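Local coordinates for protein putative L-alanine-DL-glutamate epimerase (Burkholderia xenovorans, PDB 3GO2) that binds magnesium and, as a member of the mandelate racemase/muconate lactonizing enzyme family, probably acts as a racemase or epimerase, at residues L95-A100 with V105-L110; T142-V147 with L199-E204; P134-P139 with L349-E354; F280-A285 with D309-N314. One frame throughout, in Å; residues are numbered along the deposited sequence.

Contact 1: residues L95-A100 with V105-L110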
loop_
_atom_site.group_PDB
_atom_site.type_symbol
_atom_site.label_atom_id
_atom_site.label_comp_id
_atom_site.label_asym_id
_atom_site.label_seq_id
_atom_site.Cartn_x
_atom_site.Cartn_y
_atom_site.Cartn_z
ATOM N N LEU A 95 0.949 -41.123 -12.361
ATOM C CA LEU A 95 2.378 -41.134 -12.737
ATOM C C LEU A 95 3.240 -41.364 -11.495
ATOM O O LEU A 95 4.196 -42.150 -11.524
ATOM C CB LEU A 95 2.764 -39.839 -13.442
ATOM C CG LEU A 95 2.409 -39.666 -14.910
ATOM C CD1 LEU A 95 2.565 -38.225 -15.383
ATOM C CD2 LEU A 95 3.307 -40.575 -15.746
ATOM N N LEU A 96 2.922 -40.685 -10.399
ATOM C CA LEU A 96 3.729 -40.847 -9.187
ATOM C C LEU A 96 3.653 -42.277 -8.669
ATOM O O LEU A 96 4.674 -42.871 -8.307
ATOM C CB LEU A 96 3.287 -39.870 -8.103
ATOM C CG LEU A 96 3.611 -38.402 -8.350
ATOM C CD1 LEU A 96 2.809 -37.556 -7.347
ATOM C CD2 LEU A 96 5.137 -38.125 -8.249
ATOM N N ASP A 97 2.449 -42.839 -8.640
ATOM C CA ASP A 97 2.276 -44.220 -8.197
ATOM C C ASP A 97 3.154 -45.167 -9.046
ATOM O O ASP A 97 3.855 -46.074 -8.531
ATOM C CB ASP A 97 0.818 -44.633 -8.320
ATOM C CG ASP A 97 0.505 -45.920 -7.589
ATOM O OD1 ASP A 97 1.098 -46.169 -6.511
ATOM O OD2 ASP A 97 -0.358 -46.684 -8.095
ATOM N N ALA A 98 3.079 -44.988 -10.365
ATOM C CA ALA A 98 3.818 -45.854 -11.294
ATOM C C ALA A 98 5.336 -45.702 -11.127
ATOM O O ALA A 98 6.089 -46.681 -11.168
ATOM C CB ALA A 98 3.389 -45.587 -12.734
ATOM N N LYS A 99 5.784 -44.475 -10.922
ATOM C CA LYS A 99 7.187 -44.209 -10.698
ATOM C C LYS A 99 7.681 -44.830 -9.398
ATOM O O LYS A 99 8.732 -45.476 -9.380
ATOM C CB LYS A 99 7.450 -42.715 -10.696
ATOM C CG LYS A 99 8.924 -42.362 -10.530
ATOM C CD LYS A 99 9.193 -40.888 -10.825
ATOM C CE LYS A 99 10.667 -40.557 -10.873
ATOM N NZ LYS A 99 11.037 -39.167 -11.355
ATOM N N ALA A 100 6.934 -44.636 -8.319
ATOM C CA ALA A 100 7.296 -45.222 -7.048
ATOM C C ALA A 100 7.318 -46.752 -7.143
ATOM O O ALA A 100 8.244 -47.378 -6.658
ATOM C CB ALA A 100 6.333 -44.770 -5.938
ATOM N N VAL A 105 9.397 -48.311 -4.048
ATOM C CA VAL A 105 9.313 -47.515 -2.844
ATOM C C VAL A 105 7.901 -46.986 -2.637
ATOM O O VAL A 105 7.155 -46.804 -3.604
ATOM C CB VAL A 105 10.287 -46.307 -2.897
ATOM C CG1 VAL A 105 11.720 -46.782 -2.967
ATOM C CG2 VAL A 105 9.983 -45.385 -4.082
ATOM N N PRO A 106 7.537 -46.675 -1.384
ATOM C CA PRO A 106 6.277 -45.956 -1.158
ATOM C C PRO A 106 6.360 -44.573 -1.759
ATOM O O PRO A 106 7.435 -44.015 -1.883
ATOM C CB PRO A 106 6.196 -45.818 0.369
ATOM C CG PRO A 106 7.288 -46.663 0.902
ATOM C CD PRO A 106 8.291 -46.883 -0.132
ATOM N N CYS A 107 5.228 -43.978 -2.083
ATOM C CA CYS A 107 5.278 -42.671 -2.747
ATOM C C CYS A 107 5.957 -41.579 -1.922
ATOM O O CYS A 107 6.608 -40.706 -2.503
ATOM C CB CYS A 107 3.901 -42.223 -3.180
ATOM S SG CYS A 107 3.417 -42.964 -4.774
ATOM N N TYR A 108 5.857 -41.616 -0.587
ATOM C CA TYR A 108 6.558 -40.588 0.206
ATOM C C TYR A 108 8.076 -40.564 -0.014
ATOM O O TYR A 108 8.724 -39.560 0.239
ATOM C CB TYR A 108 6.205 -40.682 1.690
ATOM C CG TYR A 108 6.591 -41.979 2.391
ATOM C CD1 TYR A 108 7.910 -42.322 2.627
ATOM C CD2 TYR A 108 5.604 -42.835 2.881
ATOM C CE1 TYR A 108 8.229 -43.502 3.295
ATOM C CE2 TYR A 108 5.911 -43.998 3.544
ATOM C CZ TYR A 108 7.212 -44.329 3.764
ATOM O OH TYR A 108 7.496 -45.503 4.437
ATOM N N GLU A 109 8.656 -41.663 -0.504
ATOM C CA GLU A 109 10.082 -41.723 -0.833
ATOM C C GLU A 109 10.430 -40.817 -2.023
ATOM O O GLU A 109 11.584 -40.469 -2.217
ATOM C CB GLU A 109 10.491 -43.170 -1.140
ATOM C CG GLU A 109 11.922 -43.506 -0.782
ATOM C CD GLU A 109 12.177 -43.326 0.698
ATOM O OE1 GLU A 109 12.319 -42.160 1.133
ATOM O OE2 GLU A 109 12.195 -44.349 1.430
ATOM N N LEU A 110 9.433 -40.458 -2.832
ATOM C CA LEU A 110 9.636 -39.539 -3.935
ATOM C C LEU A 110 9.464 -38.093 -3.477
ATOM O O LEU A 110 9.835 -37.159 -4.193
ATOM C CB LEU A 110 8.636 -39.791 -5.049
ATOM C CG LEU A 110 8.617 -41.173 -5.676
ATOM C CD1 LEU A 110 7.596 -41.162 -6.805
ATOM C CD2 LEU A 110 9.983 -41.562 -6.164
#
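A100 packs against V105, C107 and L110 where the chain turns back on helix 82-103, in the N-terminal domain that caps the barrel in enolase-superfamily enzymes. One backbone hydrogen bond spans the two segments. V105 N donates to A100 O over 3.0 Å along an almost straight line (175°).

The remaining contacts across the turn are mainly apolar. The methyl of A100 faces the loop, and its CB has V105 CG2 at 4.1 Å and L110 CD1 at 3.9 Å. L110 holds its CG anti to the carbonyl carbon (chi1 -59°), which brings CD1 over the helix backbone, 3.7 Å from L96 O. The L96 and L110 side chains run antiparallel to each other, with L96 CD2 and L110 CD1 4.2 Å apart. K99 adds only its aliphatic part, CG lying 4.1 Å from L110 CD1.

Charged ends are served by partners outside the two segments. The extended chain of K99 carries NZ to a salt bridge with E109 of the second subunit, and E109 of this chain meets K99 of that subunit in return. D97 pairs with K101 and also accepts from W34 N and W375 N. Between helix and loop sits the C107 thiol, its SG 3.6 Å from A100 CB and 3.8 Å from L96 O.

Contact 2: residues T142-V147 with L199-E204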
loop_
_atom_site.group_PDB
_atom_site.type_symbol
_atom_site.label_atom_id
_atom_site.label_comp_id
_atom_site.label_asym_id
_atom_site.label_seq_id
_atom_site.Cartn_x
_atom_site.Cartn_y
_atom_site.Cartn_z
ATOM N N THR A 142 -31.150 -38.070 12.985
ATOM C CA THR A 142 -32.372 -37.340 12.632
ATOM C C THR A 142 -32.754 -36.269 13.648
ATOM O O THR A 142 -33.753 -35.574 13.457
ATOM C CB THR A 142 -33.577 -38.306 12.509
ATOM O OG1 THR A 142 -33.775 -38.920 13.782
ATOM C CG2 THR A 142 -33.329 -39.371 11.466
ATOM N N ASP A 143 -31.977 -36.108 14.717
ATOM C CA ASP A 143 -32.278 -35.118 15.747
ATOM C C ASP A 143 -31.055 -34.753 16.580
ATOM O O ASP A 143 -29.964 -35.300 16.402
ATOM C CB ASP A 143 -33.441 -35.605 16.664
ATOM C CG ASP A 143 -33.145 -36.919 17.360
ATOM O OD1 ASP A 143 -31.975 -37.328 17.489
ATOM O OD2 ASP A 143 -34.124 -37.559 17.808
ATOM N N LEU A 144 -31.236 -33.827 17.515
ATOM C CA LEU A 144 -30.108 -33.342 18.303
ATOM C C LEU A 144 -29.520 -34.427 19.193
ATOM O O LEU A 144 -28.323 -34.455 19.438
ATOM C CB LEU A 144 -30.492 -32.100 19.123
ATOM C CG LEU A 144 -30.675 -30.780 18.365
ATOM C CD1 LEU A 144 -31.350 -29.730 19.268
ATOM C CD2 LEU A 144 -29.331 -30.257 17.863
ATOM N N ASP A 145 -30.357 -35.342 19.685
ATOM C CA ASP A 145 -29.828 -36.450 20.484
ATOM C C ASP A 145 -28.880 -37.330 19.682
ATOM O O ASP A 145 -27.882 -37.787 20.222
ATOM C CB ASP A 145 -30.960 -37.294 21.089
ATOM C CG ASP A 145 -31.664 -36.603 22.253
ATOM O OD1 ASP A 145 -31.086 -35.706 22.922
ATOM O OD2 ASP A 145 -32.827 -36.987 22.497
ATOM N N GLY A 146 -29.180 -37.535 18.396
ATOM C CA GLY A 146 -28.329 -38.298 17.480
ATOM C C GLY A 146 -27.000 -37.610 17.213
ATOM O O GLY A 146 -25.936 -38.252 17.170
ATOM N N VAL A 147 -27.065 -36.290 17.067
ATOM C CA VAL A 147 -25.859 -35.460 16.938
ATOM C C VAL A 147 -24.957 -35.688 18.145
ATOM O O VAL A 147 -23.766 -35.966 18.002
ATOM C CB VAL A 147 -26.233 -33.969 16.764
ATOM C CG1 VAL A 147 -25.016 -33.058 16.859
ATOM C CG2 VAL A 147 -26.941 -33.764 15.426
ATOM N N LEU A 199 -27.284 -23.431 14.123
ATOM C CA LEU A 199 -25.841 -23.644 14.326
ATOM C C LEU A 199 -25.507 -23.808 15.790
ATOM O O LEU A 199 -24.780 -24.721 16.175
ATOM C CB LEU A 199 -25.002 -22.467 13.805
ATOM C CG LEU A 199 -24.537 -22.544 12.381
ATOM C CD1 LEU A 199 -23.996 -21.173 11.918
ATOM C CD2 LEU A 199 -23.506 -23.703 12.243
ATOM N N ARG A 200 -25.996 -22.891 16.614
ATOM C CA ARG A 200 -25.742 -22.976 18.041
ATOM C C ARG A 200 -26.291 -24.292 18.656
ATOM O O ARG A 200 -25.571 -24.985 19.395
ATOM C CB ARG A 200 -26.349 -21.783 18.771
ATOM C CG ARG A 200 -26.232 -21.944 20.267
ATOM C CD ARG A 200 -26.824 -20.793 21.034
ATOM N NE ARG A 200 -26.018 -19.578 20.970
ATOM C CZ ARG A 200 -24.761 -19.444 21.388
ATOM N NH1 ARG A 200 -24.070 -20.456 21.911
ATOM N NH2 ARG A 200 -24.180 -18.255 21.279
ATOM N N ALA A 201 -27.552 -24.609 18.370
ATOM C CA ALA A 201 -28.175 -25.819 18.946
ATOM C C ALA A 201 -27.384 -27.076 18.558
ATOM O O ALA A 201 -27.103 -27.933 19.410
ATOM C CB ALA A 201 -29.650 -25.940 18.514
ATOM N N HIS A 202 -27.050 -27.178 17.264
ATOM C CA HIS A 202 -26.267 -28.303 16.738
ATOM C C HIS A 202 -24.905 -28.455 17.387
ATOM O O HIS A 202 -24.528 -29.542 17.843
ATOM C CB HIS A 202 -26.125 -28.152 15.222
ATOM C CG HIS A 202 -25.395 -29.273 14.560
ATOM N ND1 HIS A 202 -26.040 -30.343 13.974
ATOM C CD2 HIS A 202 -24.070 -29.459 14.334
ATOM C CE1 HIS A 202 -25.134 -31.163 13.460
ATOM N NE2 HIS A 202 -23.934 -30.652 13.669
ATOM N N LEU A 203 -24.150 -27.363 17.419
ATOM C CA LEU A 203 -22.841 -27.375 17.994
ATOM C C LEU A 203 -22.865 -27.644 19.513
ATOM O O LEU A 203 -21.978 -28.317 20.028
ATOM C CB LEU A 203 -22.123 -26.050 17.690
ATOM C CG LEU A 203 -21.684 -25.906 16.243
ATOM C CD1 LEU A 203 -21.243 -24.439 15.997
ATOM C CD2 LEU A 203 -20.533 -26.851 15.952
ATOM N N GLU A 204 -23.867 -27.129 20.216
ATOM C CA GLU A 204 -23.997 -27.402 21.671
ATOM C C GLU A 204 -24.222 -28.890 21.948
ATOM O O GLU A 204 -23.616 -29.443 22.885
ATOM C CB GLU A 204 -25.074 -26.526 22.306
ATOM C CG GLU A 204 -24.575 -25.089 22.490
ATOM C CD GLU A 204 -25.623 -24.125 22.994
ATOM O OE1 GLU A 204 -26.815 -24.490 22.980
ATOM O OE2 GLU A 204 -25.237 -23.005 23.411
#
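V147 lies over the imidazole of H202, the central contact between the start of helix 144-156 and the middle of helix 193-210. Its CG1 stands 4.1 Å from the ring centroid and 16° off the ring normal, a CH-pi contact over one face, displaced toward the rim. The other methyl, V147 CG2, comes to 3.7 Å from H202 CE1, the valine standing roughly perpendicular to the histidine side chain. L144 supplies a second contact: its CD2 rests 3.6 Å from A201 O and 3.8 Å from H202 CA, while L144 CD1 meets A201 CB at 4.2 Å.

The next shell fixes the imidazole. A chi1 of -178° places the H202 ring opposite its own backbone N and out from its helix, where both nitrogens find partners: NE2 bonds to T164 OG1, ND1 to H169 NE2. Two such bonds should hold the ring against flipping beneath V147. On the other side of the contact, D143 is the N-cap of helix 144-156, its OD1 taking a 2.9 Å hydrogen bond from G146 N.

The two helices flank strand 161-168 in sequence, and helix 193-210 links it to the parallel strand 215-219, a beta-alpha-beta crossover of the barrel domain. L199 and L203 pack on both strands, while V147 and L144 extend the helix-helix seam to A205.

Contact 3: residues P134-P139 with L349-E354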
loop_
_atom_site.group_PDB
_atom_site.type_symbol
_atom_site.label_atom_id
_atom_site.label_comp_id
_atom_site.label_asym_id
_atom_site.label_seq_id
_atom_site.Cartn_x
_atom_site.Cartn_y
_atom_site.Cartn_z
ATOM N N PRO A 134 -28.095 -41.308 5.091
ATOM C CA PRO A 134 -28.395 -42.396 6.020
ATOM C C PRO A 134 -28.611 -43.773 5.364
ATOM O O PRO A 134 -28.470 -44.794 6.042
ATOM C CB PRO A 134 -29.696 -41.926 6.700
ATOM C CG PRO A 134 -30.323 -41.003 5.727
ATOM C CD PRO A 134 -29.169 -40.295 5.082
ATOM N N LYS A 135 -28.950 -43.786 4.070
ATOM C CA LYS A 135 -29.064 -45.037 3.307
ATOM C C LYS A 135 -27.718 -45.753 3.237
ATOM O O LYS A 135 -27.659 -46.975 3.086
ATOM C CB LYS A 135 -29.598 -44.746 1.899
ATOM C CG LYS A 135 -29.435 -45.867 0.864
ATOM C CD LYS A 135 -30.721 -46.207 0.116
ATOM C CE LYS A 135 -31.453 -47.378 0.790
ATOM N NZ LYS A 135 -32.955 -47.289 0.669
ATOM N N PHE A 136 -26.635 -44.987 3.346
ATOM C CA PHE A 136 -25.293 -45.545 3.160
ATOM C C PHE A 136 -24.432 -45.553 4.405
ATOM O O PHE A 136 -23.592 -46.452 4.588
ATOM C CB PHE A 136 -24.617 -44.789 2.025
ATOM C CG PHE A 136 -25.366 -44.886 0.755
ATOM C CD1 PHE A 136 -25.439 -46.106 0.075
ATOM C CD2 PHE A 136 -26.039 -43.804 0.245
ATOM C CE1 PHE A 136 -26.155 -46.213 -1.094
ATOM C CE2 PHE A 136 -26.755 -43.915 -0.949
ATOM C CZ PHE A 136 -26.808 -45.134 -1.607
ATOM N N PHE A 137 -24.633 -44.550 5.256
ATOM C CA PHE A 137 -23.870 -44.401 6.481
ATOM C C PHE A 137 -24.824 -44.326 7.647
ATOM O O PHE A 137 -25.596 -43.371 7.775
ATOM C CB PHE A 137 -23.056 -43.107 6.443
ATOM C CG PHE A 137 -22.303 -42.904 5.162
ATOM C CD1 PHE A 137 -21.202 -43.701 4.855
ATOM C CD2 PHE A 137 -22.691 -41.947 4.270
ATOM C CE1 PHE A 137 -20.500 -43.528 3.697
ATOM C CE2 PHE A 137 -21.976 -41.758 3.084
ATOM C CZ PHE A 137 -20.878 -42.562 2.812
ATOM N N GLY A 138 -24.751 -45.329 8.501
ATOM C CA GLY A 138 -25.589 -45.387 9.663
ATOM C C GLY A 138 -24.749 -45.446 10.911
ATOM O O GLY A 138 -23.525 -45.580 10.830
ATOM N N PRO A 139 -25.402 -45.363 12.084
ATOM C CA PRO A 139 -26.853 -45.226 12.184
ATOM C C PRO A 139 -27.310 -43.837 11.764
ATOM O O PRO A 139 -26.583 -42.868 12.019
ATOM C CB PRO A 139 -27.121 -45.421 13.676
ATOM C CG PRO A 139 -25.874 -45.026 14.331
ATOM C CD PRO A 139 -24.768 -45.403 13.407
ATOM N N LEU A 349 -18.761 -46.698 3.157
ATOM C CA LEU A 349 -19.712 -47.543 2.452
ATOM C C LEU A 349 -19.523 -49.017 2.810
ATOM O O LEU A 349 -18.415 -49.492 3.056
ATOM C CB LEU A 349 -19.520 -47.411 0.948
ATOM C CG LEU A 349 -19.674 -46.022 0.339
ATOM C CD1 LEU A 349 -19.229 -46.033 -1.119
ATOM C CD2 LEU A 349 -21.088 -45.504 0.451
ATOM N N ALA A 350 -20.628 -49.754 2.780
ATOM C CA ALA A 350 -20.593 -51.168 3.128
ATOM C C ALA A 350 -19.686 -51.990 2.205
ATOM O O ALA A 350 -19.124 -53.004 2.626
ATOM C CB ALA A 350 -22.011 -51.723 3.132
ATOM N N TRP A 351 -19.525 -51.547 0.967
ATOM C CA TRP A 351 -18.659 -52.231 0.001
ATOM C C TRP A 351 -17.286 -51.572 -0.211
ATOM O O TRP A 351 -16.531 -51.951 -1.103
ATOM C CB TRP A 351 -19.389 -52.406 -1.334
ATOM C CG TRP A 351 -19.758 -51.149 -2.037
ATOM C CD1 TRP A 351 -19.019 -50.508 -2.991
ATOM C CD2 TRP A 351 -20.946 -50.364 -1.857
ATOM N NE1 TRP A 351 -19.685 -49.414 -3.444
ATOM C CE2 TRP A 351 -20.862 -49.280 -2.759
ATOM C CE3 TRP A 351 -22.069 -50.468 -1.028
ATOM C CZ2 TRP A 351 -21.842 -48.298 -2.848
ATOM C CZ3 TRP A 351 -23.064 -49.487 -1.124
ATOM C CH2 TRP A 351 -22.938 -48.418 -2.028
ATOM N N GLU A 352 -16.943 -50.587 0.619
ATOM C CA GLU A 352 -15.694 -49.860 0.400
ATOM C C GLU A 352 -14.480 -50.790 0.367
ATOM O O GLU A 352 -13.612 -50.663 -0.502
ATOM C CB GLU A 352 -15.494 -48.816 1.494
ATOM C CG GLU A 352 -14.251 -47.927 1.354
ATOM C CD GLU A 352 -14.404 -46.836 0.325
ATOM O OE1 GLU A 352 -15.550 -46.593 -0.132
ATOM O OE2 GLU A 352 -13.363 -46.208 -0.017
ATOM N N ASP A 353 -14.387 -51.712 1.321
ATOM C CA ASP A 353 -13.169 -52.503 1.423
ATOM C C ASP A 353 -13.028 -53.486 0.240
ATOM O O ASP A 353 -11.903 -53.841 -0.106
ATOM C CB ASP A 353 -13.066 -53.217 2.776
ATOM C CG ASP A 353 -12.809 -52.251 3.949
ATOM O OD1 ASP A 353 -12.650 -51.003 3.754
ATOM O OD2 ASP A 353 -12.771 -52.745 5.094
ATOM N N GLU A 354 -14.144 -53.879 -0.371
ATOM C CA GLU A 354 -14.144 -54.702 -1.589
ATOM C C GLU A 354 -13.408 -54.021 -2.742
ATOM O O GLU A 354 -12.807 -54.692 -3.571
ATOM C CB GLU A 354 -15.610 -54.999 -2.011
ATOM C CG GLU A 354 -15.822 -56.025 -3.138
ATOM C CD GLU A 354 -17.256 -56.003 -3.725
ATOM O OE1 GLU A 354 -18.176 -55.434 -3.093
ATOM O OE2 GLU A 354 -17.460 -56.548 -4.840
HETATM O O HOH W 1 -23.156 -48.427 2.651
#
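L349 meets F136 and F137 in the tighter part of this contact between two loops. A single methyl does most of the work: L349 CD2 is 3.8 Å from F137 CZ and 3.9 Å from F136 CB. The F137 ring turns its edge to the L349 backbone, with CE1 3.7 Å from L349 N, near the ring plane. F136 CB lies over the centre of one F137 face, so both phenylalanines and the leucine form a compact trio. The L349 side chain leaves with CG opposite the carbonyl carbon (chi1 -59°), which sends its CD2 branch toward these rings.

Across the segments the packing is looser between F136 and W351, both partly exposed. Their rings approach obliquely, F136 CD1 reaching W351 CH2 at 4.0 Å, while the indole stacks on H387 and bonds through NE1 to D14 O. No direct hydrogen bond joins the segments; a water bridges them, donating to F136 O at 2.8 Å and accepting from A350 N at 2.9 Å.

L349 begins a type I beta turn closed by E352 N on L349 O. F137 also stacks on W129, and E352 is salt-bridged to R348 and bonds to Y20 OH. The contact thus ties the loop before helix 144-156 to the segment after strand 342-344, which meets residues near the N terminus, as expected of an enolase-superfamily chain whose end returns to the capping domain.

Contact 4: residues F280-A285 with D309-N314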
loop_
_atom_site.group_PDB
_atom_site.type_symbol
_atom_site.label_atom_id
_atom_site.label_comp_id
_atom_site.label_asym_id
_atom_site.label_seq_id
_atom_site.Cartn_x
_atom_site.Cartn_y
_atom_site.Cartn_z
ATOM N N PHE A 280 -4.377 -15.020 -1.116
ATOM C CA PHE A 280 -4.887 -15.252 0.214
ATOM C C PHE A 280 -3.783 -15.095 1.237
ATOM O O PHE A 280 -3.975 -14.451 2.275
ATOM C CB PHE A 280 -5.562 -16.622 0.299
ATOM C CG PHE A 280 -6.802 -16.716 -0.556
ATOM C CD1 PHE A 280 -8.025 -16.361 -0.049
ATOM C CD2 PHE A 280 -6.722 -17.139 -1.878
ATOM C CE1 PHE A 280 -9.174 -16.421 -0.846
ATOM C CE2 PHE A 280 -7.836 -17.219 -2.671
ATOM C CZ PHE A 280 -9.089 -16.853 -2.136
ATOM N N PHE A 281 -2.607 -15.648 0.957
ATOM C CA PHE A 281 -1.511 -15.525 1.913
ATOM C C PHE A 281 -1.041 -14.060 1.995
ATOM O O PHE A 281 -0.753 -13.549 3.092
ATOM C CB PHE A 281 -0.359 -16.454 1.543
ATOM C CG PHE A 281 -0.685 -17.952 1.586
ATOM C CD1 PHE A 281 -1.904 -18.447 2.014
ATOM C CD2 PHE A 281 0.292 -18.877 1.221
ATOM C CE1 PHE A 281 -2.156 -19.806 2.039
ATOM C CE2 PHE A 281 0.041 -20.240 1.247
ATOM C CZ PHE A 281 -1.186 -20.703 1.667
ATOM N N ASP A 282 -0.974 -13.381 0.853
ATOM C CA ASP A 282 -0.563 -11.964 0.836
ATOM C C ASP A 282 -1.503 -11.082 1.683
ATOM O O ASP A 282 -1.062 -10.081 2.271
ATOM C CB ASP A 282 -0.530 -11.453 -0.596
ATOM C CG ASP A 282 0.656 -12.008 -1.393
ATOM O OD1 ASP A 282 1.555 -12.637 -0.815
ATOM O OD2 ASP A 282 0.661 -11.753 -2.598
ATOM N N ALA A 283 -2.768 -11.480 1.738
ATOM C CA ALA A 283 -3.790 -10.767 2.486
ATOM C C ALA A 283 -3.940 -11.190 3.947
ATOM O O ALA A 283 -4.757 -10.606 4.651
ATOM C CB ALA A 283 -5.140 -10.876 1.741
ATOM N N ASN A 284 -3.140 -12.145 4.415
ATOM C CA ASN A 284 -3.294 -12.678 5.785
ATOM C C ASN A 284 -4.678 -13.265 5.978
ATOM O O ASN A 284 -5.285 -13.133 7.053
ATOM C CB ASN A 284 -3.069 -11.601 6.854
ATOM C CG ASN A 284 -1.672 -11.114 6.888
ATOM O OD1 ASN A 284 -0.744 -11.906 6.957
ATOM N ND2 ASN A 284 -1.499 -9.789 6.879
ATOM N N ALA A 285 -5.198 -13.937 4.951
ATOM C CA ALA A 285 -6.579 -14.387 4.989
ATOM C C ALA A 285 -6.791 -15.679 5.790
ATOM O O ALA A 285 -7.936 -15.973 6.146
ATOM C CB ALA A 285 -7.132 -14.587 3.540
ATOM N N ASP A 309 4.728 -22.856 3.961
ATOM C CA ASP A 309 5.736 -22.942 5.009
ATOM C C ASP A 309 6.488 -21.622 5.176
ATOM O O ASP A 309 6.783 -21.209 6.306
ATOM C CB ASP A 309 6.704 -24.070 4.668
ATOM C CG ASP A 309 7.642 -24.368 5.784
ATOM O OD1 ASP A 309 7.140 -24.551 6.915
ATOM O OD2 ASP A 309 8.866 -24.407 5.513
ATOM N N ALA A 310 6.772 -20.943 4.072
ATOM C CA ALA A 310 7.516 -19.666 4.126
ATOM C C ALA A 310 6.707 -18.551 4.743
ATOM O O ALA A 310 7.291 -17.599 5.289
ATOM C CB ALA A 310 8.021 -19.273 2.699
ATOM N N HIS A 311 5.368 -18.691 4.704
ATOM C CA HIS A 311 4.415 -17.797 5.346
ATOM C C HIS A 311 4.046 -18.265 6.766
ATOM O O HIS A 311 3.169 -17.693 7.395
ATOM C CB HIS A 311 3.123 -17.716 4.516
ATOM C CG HIS A 311 3.218 -16.850 3.289
ATOM N ND1 HIS A 311 2.920 -15.501 3.320
ATOM C CD2 HIS A 311 3.526 -17.140 2.003
ATOM C CE1 HIS A 311 3.056 -14.999 2.101
ATOM N NE2 HIS A 311 3.415 -15.970 1.285
ATOM N N ASP A 312 4.717 -19.299 7.266
ATOM C CA ASP A 312 4.418 -19.938 8.558
ATOM C C ASP A 312 2.938 -20.300 8.668
ATOM O O ASP A 312 2.305 -20.087 9.702
ATOM C CB ASP A 312 4.878 -19.078 9.752
ATOM C CG ASP A 312 6.389 -19.081 9.951
ATOM O OD1 ASP A 312 7.066 -20.081 9.618
ATOM O OD2 ASP A 312 6.898 -18.065 10.454
ATOM N N ILE A 313 2.399 -20.898 7.593
ATOM C CA ILE A 313 1.064 -21.441 7.557
ATOM C C ILE A 313 1.156 -22.955 7.422
ATOM O O ILE A 313 1.861 -23.449 6.553
ATOM C CB ILE A 313 0.294 -20.866 6.328
ATOM C CG1 ILE A 313 0.120 -19.354 6.470
ATOM C CG2 ILE A 313 -1.052 -21.566 6.134
ATOM C CD1 ILE A 313 -0.412 -18.677 5.210
ATOM N N ASN A 314 0.461 -23.678 8.297
ATOM C CA ASN A 314 0.386 -25.120 8.193
ATOM C C ASN A 314 -0.772 -25.507 7.283
ATOM O O ASN A 314 -1.756 -24.751 7.121
ATOM C CB ASN A 314 0.222 -25.747 9.589
ATOM C CG ASN A 314 1.504 -25.696 10.393
ATOM O OD1 ASN A 314 2.543 -25.311 9.874
ATOM N ND2 ASN A 314 1.430 -26.064 11.679
HETATM O O HOH W 2 3.434 -14.519 -1.156
#
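F281, on the last turn of helix 273-282, is gripped between H311 and I313. CB comes first: it sits over the middle of the H311 imidazole, 3.7 Å from the ring centroid and 7° off the ring normal, a well-centred CH-pi contact. From there the phenyl ring, its first torsion (chi1 -64°) turning it from the carbonyl carbon, leads past the imidazole toward I313. Already F281 CG meets the isoleucine's terminal methyl, I313 CD1, at 3.7 Å. The CD2 flank of F281 stays by H311, 3.8 Å from H311 CD2, and the two rings form an edge-to-face pair, centroids 5.3 Å apart and planes at 61°, with the phenylalanine giving the edge. The isoleucine methyl covers one phenyl face; F281 CD1 has the shortest contact with it, 3.5 Å from I313 CD1, and F281 CE1 follows at 3.8 Å.

Both segments end their helices in Schellman motifs, at N284 and D312. Around them, F307 adds a third ring beside F281 and H311, and A289 of strand 288-291 packs on F281 and I313.

A water joins D282 OD1 (2.7 Å) to H311 NE2 (2.8 Å), lying in the imidazole plane at its edge. D282 OD2 is salt-bridged to K278 of the same chain. The nearby carboxylate may favour a protonated imidazole, though the salt bridge to that lysine might weaken the effect.

Overall arrangement
Contact 1 comes first along the chain, in the N-terminal domain. Contact 3 then opens, and its long loop encloses contact 2 and contact 4 in turn before closing at 349-354. Contacts 2 and 4 both join the outer, helical layer of the barrel, one beside strands 161-168 and 215-219, the other beside strand 288-291, their centres about 34 Å apart. Contacts 2 and 3 adjoin in sequence, with centres about 23 Å apart, whereas contacts 1 and 2 lie on opposite sides of the chain's centre, about 43 Å apart. The four thus sample the N-terminal domain, the barrel's helices and the chain's return toward its N-terminal region, contacts 1 and 4 also touching the second subunit.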